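Local coordinates for protein gamma-hexachlorocyclohexane dehydrochlorinase (Sphingomonas paucimobilis, PDB 3A76) that catalyses two successive dehydrochlorinations of the pollutant gamma-hexachlorocyclohexane (lindane), yielding a tetrachlorocyclohexadiene by way of pentachlorocyclohexene, and works as a homotrimer, at residues His163-Pro166 with Pro167-Phe171; Thr157-Ala160 with Gly161-Phe164. One frame throughout, in Å; residues are numbered along the deposited sequence.

Contact 1: His163-Pro166 with Pro167-Phe171; sequences HFAP and PGIHF. With SPD (spermidine), chain D.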
loop_
_atom_site.group_PDB
_atom_site.type_symbol
_atom_site.label_atom_id
_atom_site.label_comp_id
_atom_site.label_asym_id
_atom_site.label_seq_id
_atom_site.Cartn_x
_atom_site.Cartn_y
_atom_site.Cartn_z
ATOM N N HIS B 163 22.350 4.103 0.563
ATOM C CA HIS B 163 22.402 2.682 0.826
ATOM C C HIS B 163 21.447 2.309 1.963
ATOM O O HIS B 163 21.610 2.753 3.105
ATOM C CB HIS B 163 23.830 2.238 1.138
ATOM C CG HIS B 163 24.007 0.755 1.127
ATOM N ND1 HIS B 163 24.006 -0.004 2.277
ATOM C CD2 HIS B 163 24.158 -0.116 0.102
ATOM C CE1 HIS B 163 24.153 -1.278 1.962
ATOM N NE2 HIS B 163 24.247 -1.373 0.648
ATOM N N PHE B 164 20.448 1.492 1.637
ATOM C CA PHE B 164 19.470 1.028 2.601
ATOM C C PHE B 164 20.164 0.109 3.590
ATOM O O PHE B 164 20.865 -0.822 3.183
ATOM C CB PHE B 164 18.343 0.263 1.904
ATOM C CG PHE B 164 17.576 1.065 0.877
ATOM C CD1 PHE B 164 17.466 0.608 -0.431
ATOM C CD2 PHE B 164 16.944 2.249 1.218
ATOM C CE1 PHE B 164 16.745 1.335 -1.387
ATOM C CE2 PHE B 164 16.240 2.974 0.267
ATOM C CZ PHE B 164 16.144 2.512 -1.037
ATOM N N ALA B 165 19.965 0.353 4.887
ATOM C CA ALA B 165 20.701 -0.388 5.923
ATOM C C ALA B 165 19.965 -0.340 7.245
ATOM O O ALA B 165 19.223 0.596 7.492
ATOM C CB ALA B 165 22.099 0.192 6.097
ATOM N N PRO B 166 20.179 -1.338 8.114
ATOM C CA PRO B 166 19.492 -1.292 9.406
ATOM C C PRO B 166 19.952 -0.085 10.247
ATOM O O PRO B 166 21.048 0.447 10.014
ATOM C CB PRO B 166 19.867 -2.637 10.054
ATOM C CG PRO B 166 20.326 -3.502 8.921
ATOM C CD PRO B 166 21.011 -2.548 7.985
ATOM N N PRO B 167 19.122 0.344 11.217
ATOM C CA PRO B 167 19.358 1.588 11.978
ATOM C C PRO B 167 20.734 1.699 12.668
ATOM O O PRO B 167 21.243 2.812 12.845
ATOM C CB PRO B 167 18.231 1.585 13.020
ATOM C CG PRO B 167 17.731 0.206 13.060
ATOM C CD PRO B 167 17.920 -0.358 11.693
ATOM N N GLY B 168 21.323 0.565 13.043
ATOM C CA GLY B 168 22.645 0.561 13.653
ATOM C C GLY B 168 23.822 0.817 12.719
ATOM O O GLY B 168 24.912 1.116 13.198
ATOM N N ILE B 169 23.631 0.691 11.399
ATOM C CA ILE B 169 24.696 1.010 10.428
ATOM C C ILE B 169 24.893 2.528 10.319
ATOM O O ILE B 169 25.940 3.004 9.859
ATOM C CB ILE B 169 24.508 0.314 9.045
ATOM C CG1 ILE B 169 25.236 -1.035 9.012
ATOM C CG2 ILE B 169 25.124 1.132 7.922
ATOM C CD1 ILE B 169 24.646 -2.131 9.844
ATOM N N HIS B 170 23.880 3.271 10.759
ATOM C CA HIS B 170 24.045 4.651 11.212
ATOM C C HIS B 170 25.033 4.616 12.390
ATOM O O HIS B 170 25.296 3.548 12.941
ATOM C CB HIS B 170 22.692 5.169 11.679
ATOM C CG HIS B 170 22.536 6.651 11.593
ATOM N ND1 HIS B 170 22.372 7.445 12.708
ATOM C CD2 HIS B 170 22.488 7.485 10.526
ATOM C CE1 HIS B 170 22.238 8.706 12.334
ATOM N NE2 HIS B 170 22.305 8.758 11.014
ATOM N N PHE B 171 25.570 5.762 12.799
ATOM C CA PHE B 171 26.738 5.786 13.720
ATOM C C PHE B 171 27.792 4.680 13.478
ATOM O O PHE B 171 28.271 4.026 14.412
ATOM C CB PHE B 171 26.370 5.941 15.220
ATOM C CG PHE B 171 25.119 5.211 15.652
ATOM C CD1 PHE B 171 23.961 5.921 15.951
ATOM C CD2 PHE B 171 25.112 3.826 15.803
ATOM C CE1 PHE B 171 22.801 5.261 16.363
ATOM C CE2 PHE B 171 23.957 3.156 16.213
ATOM C CZ PHE B 171 22.801 3.874 16.494
HETATM N N1 SPD D . 18.159 2.495 16.622
HETATM C C2 SPD D . 17.221 1.386 16.581
HETATM C C3 SPD D . 15.786 1.872 16.742
HETATM C C4 SPD D . 15.345 2.834 15.650
HETATM C C5 SPD D . 13.847 2.681 15.455
HETATM N N6 SPD D . 13.143 3.947 15.402
HETATM C C7 SPD D . 12.446 4.328 14.187
HETATM C C8 SPD D . 11.112 4.996 14.470
HETATM C C9 SPD D . 9.989 4.159 13.888
HETATM N N10 SPD D . 8.714 4.841 14.039
#
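The carbonyl oxygen of Pro166 accepts the amide of Ile169, with N to O at 2.9 Å and an N-H...O angle of 157°. The donor lies about 40° out of the carbonyl plane rather than on a lone pair. Pro167 and Gly168 both have helical backbone angles, so Pro166-Ile169 is a type I beta turn, and a weak bond of 3.4 Å from His170 N to Pro167 O carries the winding one residue further. Around this bond the contact is apolar. The CG2 branch of Ile169 packs on CB of Ala165 at 3.7 Å. With chi1 at -92°, the other branch is swung from a staggered position and its CD1 ends 4.1 Å from CD of Pro166; the proline ring and the isoleucine run beside one another in the same direction. The ring of Pro167, joined to that of Pro166 by a single peptide bond, also touches a bound spermidine, its CB 3.7 Å from C2 of the ligand. The turn lies at the surface, in the tail following strand 143-158. Upstream, Phe164 is hydrogen-bonded to Asn119 of strand 107-120 and to Ser126 of strand 125-140, while Ala165 forms backbone hydrogen bonds with the second subunit, whose Phe156 packs on Pro167.

Contact 2: Thr157-Ala160 with Gly161-Phe164; sequences TPLA and GIHF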
loop_
_atom_site.group_PDB
_atom_site.type_symbol
_atom_site.label_atom_id
_atom_site.label_comp_id
_atom_site.label_asym_id
_atom_site.label_seq_id
_atom_site.Cartn_x
_atom_site.Cartn_y
_atom_site.Cartn_z
ATOM N N THR B 157 15.910 1.933 -10.684
ATOM C CA THR B 157 16.850 3.001 -10.336
ATOM C C THR B 157 17.835 2.626 -9.218
ATOM O O THR B 157 17.462 2.608 -8.045
ATOM C CB THR B 157 16.096 4.310 -9.966
ATOM O OG1 THR B 157 14.933 4.458 -10.791
ATOM C CG2 THR B 157 17.001 5.535 -10.145
ATOM N N PRO B 158 19.105 2.336 -9.582
ATOM C CA PRO B 158 20.165 2.289 -8.577
ATOM C C PRO B 158 20.225 3.636 -7.886
ATOM O O PRO B 158 19.977 4.672 -8.522
ATOM C CB PRO B 158 21.433 2.072 -9.407
ATOM C CG PRO B 158 21.060 2.474 -10.803
ATOM C CD PRO B 158 19.636 2.053 -10.927
ATOM N N LEU B 159 20.521 3.636 -6.593
ATOM C CA LEU B 159 20.440 4.876 -5.840
ATOM C C LEU B 159 21.799 5.534 -5.646
ATOM O O LEU B 159 22.824 4.849 -5.599
ATOM C CB LEU B 159 19.659 4.665 -4.540
ATOM C CG LEU B 159 18.227 4.198 -4.865
ATOM C CD1 LEU B 159 17.435 3.896 -3.630
ATOM C CD2 LEU B 159 17.480 5.210 -5.714
ATOM N N ALA B 160 21.789 6.868 -5.574
ATOM C CA ALA B 160 23.003 7.704 -5.564
ATOM C C ALA B 160 24.008 7.348 -4.452
ATOM O O ALA B 160 24.610 6.267 -4.460
ATOM C CB ALA B 160 22.618 9.199 -5.500
ATOM N N GLY B 161 24.203 8.266 -3.511
ATOM C CA GLY B 161 25.032 7.983 -2.346
ATOM C C GLY B 161 24.152 7.406 -1.254
ATOM O O GLY B 161 24.392 7.622 -0.061
ATOM N N ILE B 162 23.122 6.675 -1.672
ATOM C CA ILE B 162 22.144 6.110 -0.758
ATOM C C ILE B 162 22.333 4.603 -0.668
ATOM O O ILE B 162 22.492 3.920 -1.680
ATOM C CB ILE B 162 20.697 6.482 -1.190
ATOM C CG1 ILE B 162 20.508 8.002 -1.121
ATOM C CG2 ILE B 162 19.664 5.762 -0.333
ATOM C CD1 ILE B 162 19.422 8.545 -2.019
ATOM N N HIS B 163 22.350 4.103 0.563
ATOM C CA HIS B 163 22.402 2.682 0.826
ATOM C C HIS B 163 21.447 2.309 1.963
ATOM O O HIS B 163 21.610 2.753 3.105
ATOM C CB HIS B 163 23.830 2.238 1.138
ATOM C CG HIS B 163 24.007 0.755 1.127
ATOM N ND1 HIS B 163 24.006 -0.004 2.277
ATOM C CD2 HIS B 163 24.158 -0.116 0.102
ATOM C CE1 HIS B 163 24.153 -1.278 1.962
ATOM N NE2 HIS B 163 24.247 -1.373 0.648
ATOM N N PHE B 164 20.448 1.492 1.637
ATOM C CA PHE B 164 19.470 1.028 2.601
ATOM C C PHE B 164 20.164 0.109 3.590
ATOM O O PHE B 164 20.865 -0.822 3.183
ATOM C CB PHE B 164 18.343 0.263 1.904
ATOM C CG PHE B 164 17.576 1.065 0.877
ATOM C CD1 PHE B 164 17.466 0.608 -0.431
ATOM C CD2 PHE B 164 16.944 2.249 1.218
ATOM C CE1 PHE B 164 16.745 1.335 -1.387
ATOM C CE2 PHE B 164 16.240 2.974 0.267
ATOM C CZ PHE B 164 16.144 2.512 -1.037
#
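Leu159 and Phe164 make the tight part of this contact: CD1 of Leu159 reaches CZ of Phe164 at 3.2 Å, closer than ordinary van der Waals contact, and CE1 at 3.5 Å. The leucine runs roughly perpendicular to the phenylalanine, and the methyl meets the outer end of the ring obliquely. Leucine CG lies anti to its own carbonyl carbon (chi1 -61°), and the extended second torsion (177°) sends CD1 onward to the ring. Nearer the backbone, CB of Leu159 rests on CB of Ile162 at 3.9 Å, so a single leucine bears on both buried side chains beyond the bend. The bend itself is a reverse turn following strand 143-158, the last strand of the SnoaL-like barrel. Leu159 CA and Ile162 CA are 5.5 Å apart, yet no hydrogen bond closes the turn; Ala160 O is 3.2 Å from Ile162 N but at a poor angle. Within the chain, Ala160 and Gly161 form the looser, exposed corner and add no side-chain contact to the Leu159-Ile162-Phe164 group, though Gly161 of the third subunit packs on Ala160. Leu159 and Ile162 both pack on Ile162 of the third subunit, whereas Ile162 and Phe164 pack on Thr157 of the second subunit, whose Tyr155 stacks on the Phe164 ring. Leu159 is still backbone-bonded to Ser126 of strand 125-140.

In the fold
The two contacts follow each other along the C-terminal tail, sharing His163 and Phe164, with centres about 13 Å apart. Contact 2, at the end of strand 143-158, is mostly buried and held by apolar side chains alone. Contact 1, farther from the centre of the chain, lies at the surface and adds a backbone bond to its apolar contacts: Ile169 packs on Ala165 and Pro166, and Pro167 touches a bound spermidine. Both touch the second subunit, but contact 2 also meets the third, so the tail passes from a place where three copies converge to a more exposed position. The side chain of Phe164 is about 12 Å from that of Asp45, a probable active-site residue.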